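Sensory box/GGDEF family protein (Caulobacter crescentus, PDB 4YME) probably takes part in turnover of the second messenger cyclic di-GMP, this part being the GGDEF (diguanylate cyclase-type) domain of a larger membrane protein that also has an EAL domain. Local coordinates at residues Ala73-Ala78 / Val87-Gly92; Ser33-Cys38 / Leu127-Tyr132. One frame throughout, in Å; residues are numbered along the deposited sequence. Where two conformers were deposited one is given.

Both contacts lie in the one four-stranded antiparallel sheet of the domain, their centres about 10 Å apart. Across the sheet the strands run 76-81, 84-91, 33-41, 125-131. Contact 1 therefore joins an edge strand to its inner neighbour, and contact 2 does the same on the other side. Along the chain the segments come as 33-38, 73-78, 87-92 and 127-132, so the local hairpin of contact 1 lies, in sequence, between the two halves of the long-range contact 2. The inner strands tie the pairs together: A91 O lies 2.8 Å from S33 N, and V88 packs on L34. The result is the continuous ferredoxin-like sheet of a GGDEF domain.

Contact 1 of 2, residues Ala73-Ala78 / Val87-Gly92; sequences APSFAA and VVQIAG
F76 and V88 form the centre of this contact, an antiparallel hydrogen-bonded pair with side chains side by side on the same face. The two backbone bonds are V88 N to F76 O at 2.8 Å and F76 N to V88 O at 3.0 Å. Away from the hairpin turn, toward P74, the ladder changes: I90 N donates not to a main-chain carbonyl but to the hydroxyl oxygen of S75 (N to OG 3.1 Å, N-H...O angle 156°). S75 turns OG there, anti to its carbonyl carbon (chi1 -63°). Its neighbour P74, entered through a cis peptide bond, has its carbonyl oxygen at the edge of the F76 ring, in the ring plane.

The F76 ring leads the apolar contacts. Its CG sits between the backbone N and the carbonyl carbon (chi1 47°), and the ring lies alongside V88, which comes over one face with CB 3.8 Å from the centroid in a CH-pi contact. V88 CG2 reaches F76 CE2 at 3.6 Å, while CG1 meets CZ. P74 CG rests 4.0 Å from I90 CB. Helix 13-30 covers this side: L16 packs on V88, A23 on I90, and R19 makes a cation-pi contact with F76. On the other side of the sheet, A77 CB and V87 CG2 touch more lightly, and Q89 NE2 bonds to V98 O of helix 95-109.

Two adjacent antiparallel strands joined by a short turn make this a beta hairpin, whose turn region carries the GGDEF signature of the family.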
loop_
_atom_site.group_PDB
_atom_site.type_symbol
_atom_site.label_atom_id
_atom_site.label_comp_id
_atom_site.label_asym_id
_atom_site.label_seq_id
_atom_site.Cartn_x
_atom_site.Cartn_y
_atom_site.Cartn_z
ATOM N N ALA A 73 5.928 5.541 11.545
ATOM C CA ALA A 73 7.206 4.832 11.807
ATOM C C ALA A 73 7.022 3.900 13.007
ATOM O O ALA A 73 6.410 4.272 14.022
ATOM C CB ALA A 73 8.374 5.824 12.035
ATOM N N PRO A 74 7.489 2.654 12.911
ATOM C CA PRO A 74 8.460 2.164 11.934
ATOM C C PRO A 74 7.880 1.615 10.613
ATOM O O PRO A 74 8.637 1.188 9.735
ATOM C CB PRO A 74 9.129 0.997 12.700
ATOM C CG PRO A 74 8.033 0.490 13.597
ATOM C CD PRO A 74 7.303 1.698 14.032
ATOM N N SER A 75 6.556 1.630 10.498
ATOM C CA SER A 75 5.905 1.217 9.252
ATOM C C SER A 75 6.057 2.363 8.253
ATOM O O SER A 75 6.345 3.509 8.609
ATOM C CB SER A 75 4.453 0.863 9.546
ATOM O OG SER A 75 4.407 -0.234 10.430
ATOM N N PHE A 76 5.829 2.062 6.976
ATOM C CA PHE A 76 6.010 3.075 5.937
ATOM C C PHE A 76 5.204 2.724 4.698
ATOM O O PHE A 76 4.799 1.582 4.489
ATOM C CB PHE A 76 7.509 3.281 5.608
ATOM C CG PHE A 76 8.301 2.012 5.392
ATOM C CD1 PHE A 76 8.854 1.341 6.464
ATOM C CD2 PHE A 76 8.570 1.532 4.106
ATOM C CE1 PHE A 76 9.604 0.186 6.297
ATOM C CE2 PHE A 76 9.355 0.420 3.959
ATOM C CZ PHE A 76 9.872 -0.247 5.058
ATOM N N ALA A 77 4.999 3.730 3.861
ATOM C CA ALA A 77 4.154 3.644 2.661
ATOM C C ALA A 77 4.856 4.239 1.476
ATOM O O ALA A 77 5.609 5.213 1.592
ATOM C CB ALA A 77 2.859 4.290 2.883
ATOM N N ALA A 78 4.558 3.683 0.314
ATOM C CA ALA A 78 5.140 4.040 -0.975
ATOM C C ALA A 78 4.082 4.047 -2.072
ATOM O O ALA A 78 3.075 3.340 -1.923
ATOM C CB ALA A 78 6.203 3.074 -1.388
ATOM N N VAL A 87 2.301 -0.754 1.554
ATOM C CA VAL A 87 2.526 -0.451 2.961
ATOM C C VAL A 87 3.341 -1.563 3.550
ATOM O O VAL A 87 3.059 -2.754 3.348
ATOM C CB VAL A 87 1.199 -0.304 3.739
ATOM C CG1 VAL A 87 1.465 -0.249 5.214
ATOM C CG2 VAL A 87 0.408 0.904 3.228
ATOM N N VAL A 88 4.410 -1.193 4.244
ATOM C CA VAL A 88 5.211 -2.131 5.007
ATOM C C VAL A 88 4.937 -1.947 6.473
ATOM O O VAL A 88 5.125 -0.864 7.013
ATOM C CB VAL A 88 6.718 -1.989 4.680
ATOM C CG1 VAL A 88 7.533 -2.930 5.560
ATOM C CG2 VAL A 88 7.005 -2.177 3.212
ATOM N N GLN A 89 4.463 -3.029 7.104
ATOM C CA GLN A 89 4.096 -3.016 8.518
ATOM C C GLN A 89 5.168 -3.746 9.323
ATOM O O GLN A 89 5.471 -4.893 9.071
ATOM C CB GLN A 89 2.782 -3.773 8.700
ATOM C CG GLN A 89 2.355 -3.755 10.149
ATOM C CD GLN A 89 1.245 -4.782 10.414
ATOM O OE1 GLN A 89 1.322 -5.951 9.969
ATOM N NE2 GLN A 89 0.255 -4.357 11.125
ATOM N N ILE A 90 5.725 -3.029 10.306
ATOM C CA ILE A 90 6.554 -3.627 11.345
ATOM C C ILE A 90 5.773 -3.541 12.646
ATOM O O ILE A 90 5.381 -2.469 13.076
ATOM C CB ILE A 90 7.887 -2.902 11.495
ATOM C CG1 ILE A 90 8.754 -3.048 10.258
ATOM C CG2 ILE A 90 8.662 -3.483 12.680
ATOM C CD1 ILE A 90 10.009 -2.164 10.183
ATOM N N ALA A 91 5.593 -4.689 13.283
ATOM C CA ALA A 91 4.705 -4.751 14.455
ATOM C C ALA A 91 5.088 -5.917 15.347
ATOM O O ALA A 91 6.130 -6.497 15.169
ATOM C CB ALA A 91 3.270 -4.875 14.002
ATOM N N GLY A 92 4.230 -6.237 16.320
ATOM C CA GLY A 92 4.489 -7.351 17.275
ATOM C C GLY A 92 3.621 -8.573 17.055
ATOM O O GLY A 92 3.117 -8.817 15.945
#

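Contact 2 of 2, residues Ser33-Cys38 / Leu127-Tyr132; sequences SLAVIC and LGVSLY
L34 and Y132, both buried, meet at one end of this antiparallel pair. Y132 N bonds to L34 O at 3.0 Å, its donor tilted 19° from the carbonyl plane, and beside that bond L34 CD2 lies 3.9 Å from Y132 CB. In Y132, chi1 of 176° sets CG anti to the backbone N; the side chain ends away from L34, touching I24 and V27 of helix 13-30, and its OH bonds to E28. Four more main-chain bonds continue the ladder: V36 and S130 exchange a pair, each 2.8 Å from N to O, and C38 and G128 exchange another. V36, C38 and S130 lie on the sheet face covered by helix 139-156.

The other face is more open to solvent on its edge-strand side. A35 and I37 are buried, with A99 and L102 of helix 95-109 against them, but their partners L127, V129 and L131 are partly exposed. Contacts here are between aliphatic carbons, mostly methyls: L131 CD2 comes to 3.8 Å from A35 CB, and I37 reaches L127 CD2 with CG2 at 3.9 Å. The methylene I37 CG1 and V129 CG2 stand farther apart, at 4.2 Å, their side chains pointing the same way.

Pairing the first strand of the sheet antiparallel to the last, far along the chain, supplies the 1-4 neighbours within the 2-3-1-4 strand order of the ferredoxin-like fold on which GGDEF domains are built.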
loop_
_atom_site.group_PDB
_atom_site.type_symbol
_atom_site.label_atom_id
_atom_site.label_comp_id
_atom_site.label_asym_id
_atom_site.label_seq_id
_atom_site.Cartn_x
_atom_site.Cartn_y
_atom_site.Cartn_z
ATOM N N SER A 33 7.226 -8.697 13.774
ATOM C CA SER A 33 6.591 -9.156 12.537
ATOM C C SER A 33 6.764 -8.122 11.435
ATOM O O SER A 33 6.837 -6.920 11.695
ATOM C CB SER A 33 5.142 -9.478 12.755
ATOM O OG SER A 33 4.422 -8.359 13.041
ATOM N N LEU A 34 6.866 -8.625 10.222
ATOM C CA LEU A 34 7.005 -7.801 9.038
ATOM C C LEU A 34 6.055 -8.317 7.958
ATOM O O LEU A 34 6.083 -9.506 7.628
ATOM C CB LEU A 34 8.441 -7.876 8.536
ATOM C CG LEU A 34 8.781 -7.238 7.202
ATOM C CD1 LEU A 34 8.539 -5.825 7.267
ATOM C CD2 LEU A 34 10.271 -7.633 6.820
ATOM N N ALA A 35 5.249 -7.419 7.425
ATOM C CA ALA A 35 4.263 -7.718 6.355
ATOM C C ALA A 35 4.340 -6.678 5.269
ATOM O O ALA A 35 4.650 -5.484 5.554
ATOM C CB ALA A 35 2.859 -7.734 6.890
ATOM N N VAL A 36 4.092 -7.102 4.043
ATOM C CA VAL A 36 4.050 -6.203 2.882
ATOM C C VAL A 36 2.661 -6.285 2.310
ATOM O O VAL A 36 2.196 -7.369 1.955
ATOM C CB VAL A 36 5.111 -6.562 1.858
ATOM C CG1 VAL A 36 5.020 -5.736 0.608
ATOM C CG2 VAL A 36 6.532 -6.501 2.567
ATOM N N ILE A 37 2.048 -5.128 2.126
ATOM C CA ILE A 37 0.693 -4.988 1.670
ATOM C C ILE A 37 0.691 -4.221 0.384
ATOM O O ILE A 37 1.101 -3.058 0.372
ATOM C CB ILE A 37 -0.178 -4.304 2.702
ATOM C CG1 ILE A 37 -0.154 -5.061 4.022
ATOM C CG2 ILE A 37 -1.592 -4.168 2.190
ATOM C CD1 ILE A 37 -0.733 -4.374 5.209
ATOM N N CYS A 38 0.234 -4.844 -0.687
ATOM C CA CYS A 38 0.092 -4.190 -1.977
ATOM C C CYS A 38 -1.364 -3.771 -2.192
ATOM O O CYS A 38 -2.272 -4.566 -1.980
ATOM C CB CYS A 38 0.572 -5.174 -3.048
ATOM S SG CYS A 38 0.652 -4.570 -4.742
ATOM N N LEU A 127 -6.467 -5.288 -1.941
ATOM C CA LEU A 127 -5.155 -5.474 -1.379
ATOM C C LEU A 127 -4.741 -6.916 -1.279
ATOM O O LEU A 127 -5.610 -7.834 -1.239
ATOM C CB LEU A 127 -4.941 -4.717 -0.100
ATOM C CG LEU A 127 -5.711 -4.981 1.113
ATOM C CD1 LEU A 127 -5.246 -6.244 1.781
ATOM C CD2 LEU A 127 -5.446 -3.801 2.065
ATOM N N GLY A 128 -3.439 -7.123 -1.287
ATOM C CA GLY A 128 -2.816 -8.427 -1.075
ATOM C C GLY A 128 -1.744 -8.316 -0.043
ATOM O O GLY A 128 -1.036 -7.282 -0.001
ATOM N N VAL A 129 -1.535 -9.358 0.719
ATOM C CA VAL A 129 -0.630 -9.362 1.850
ATOM C C VAL A 129 0.389 -10.477 1.701
ATOM O O VAL A 129 0.017 -11.649 1.482
ATOM C CB VAL A 129 -1.382 -9.561 3.179
ATOM C CG1 VAL A 129 -0.388 -9.557 4.384
ATOM C CG2 VAL A 129 -2.417 -8.482 3.369
ATOM N N SER A 130 1.652 -10.155 1.915
ATOM C CA SER A 130 2.727 -11.128 2.048
ATOM C C SER A 130 3.395 -10.986 3.389
ATOM O O SER A 130 3.639 -9.867 3.879
ATOM C CB SER A 130 3.755 -10.943 0.954
ATOM O OG SER A 130 3.108 -10.934 -0.291
ATOM N N LEU A 131 3.731 -12.114 4.039
ATOM C CA LEU A 131 4.322 -12.124 5.365
ATOM C C LEU A 131 5.736 -12.652 5.306
ATOM O O LEU A 131 6.031 -13.633 4.603
ATOM C CB LEU A 131 3.488 -13.050 6.281
ATOM C CG LEU A 131 1.997 -12.738 6.404
ATOM C CD1 LEU A 131 1.250 -13.808 7.246
ATOM C CD2 LEU A 131 1.836 -11.365 6.947
ATOM N N TYR A 132 6.651 -11.992 5.997
ATOM C CA TYR A 132 8.004 -12.471 6.174
ATOM C C TYR A 132 8.029 -13.537 7.313
ATOM O O TYR A 132 7.368 -13.322 8.325
ATOM C CB TYR A 132 8.915 -11.290 6.569
ATOM C CG TYR A 132 10.338 -11.695 6.882
ATOM C CD1 TYR A 132 11.280 -11.854 5.858
ATOM C CD2 TYR A 132 10.758 -11.908 8.182
ATOM C CE1 TYR A 132 12.570 -12.246 6.134
ATOM C CE2 TYR A 132 12.046 -12.333 8.450
ATOM C CZ TYR A 132 12.944 -12.504 7.421
ATOM O OH TYR A 132 14.245 -12.882 7.699
#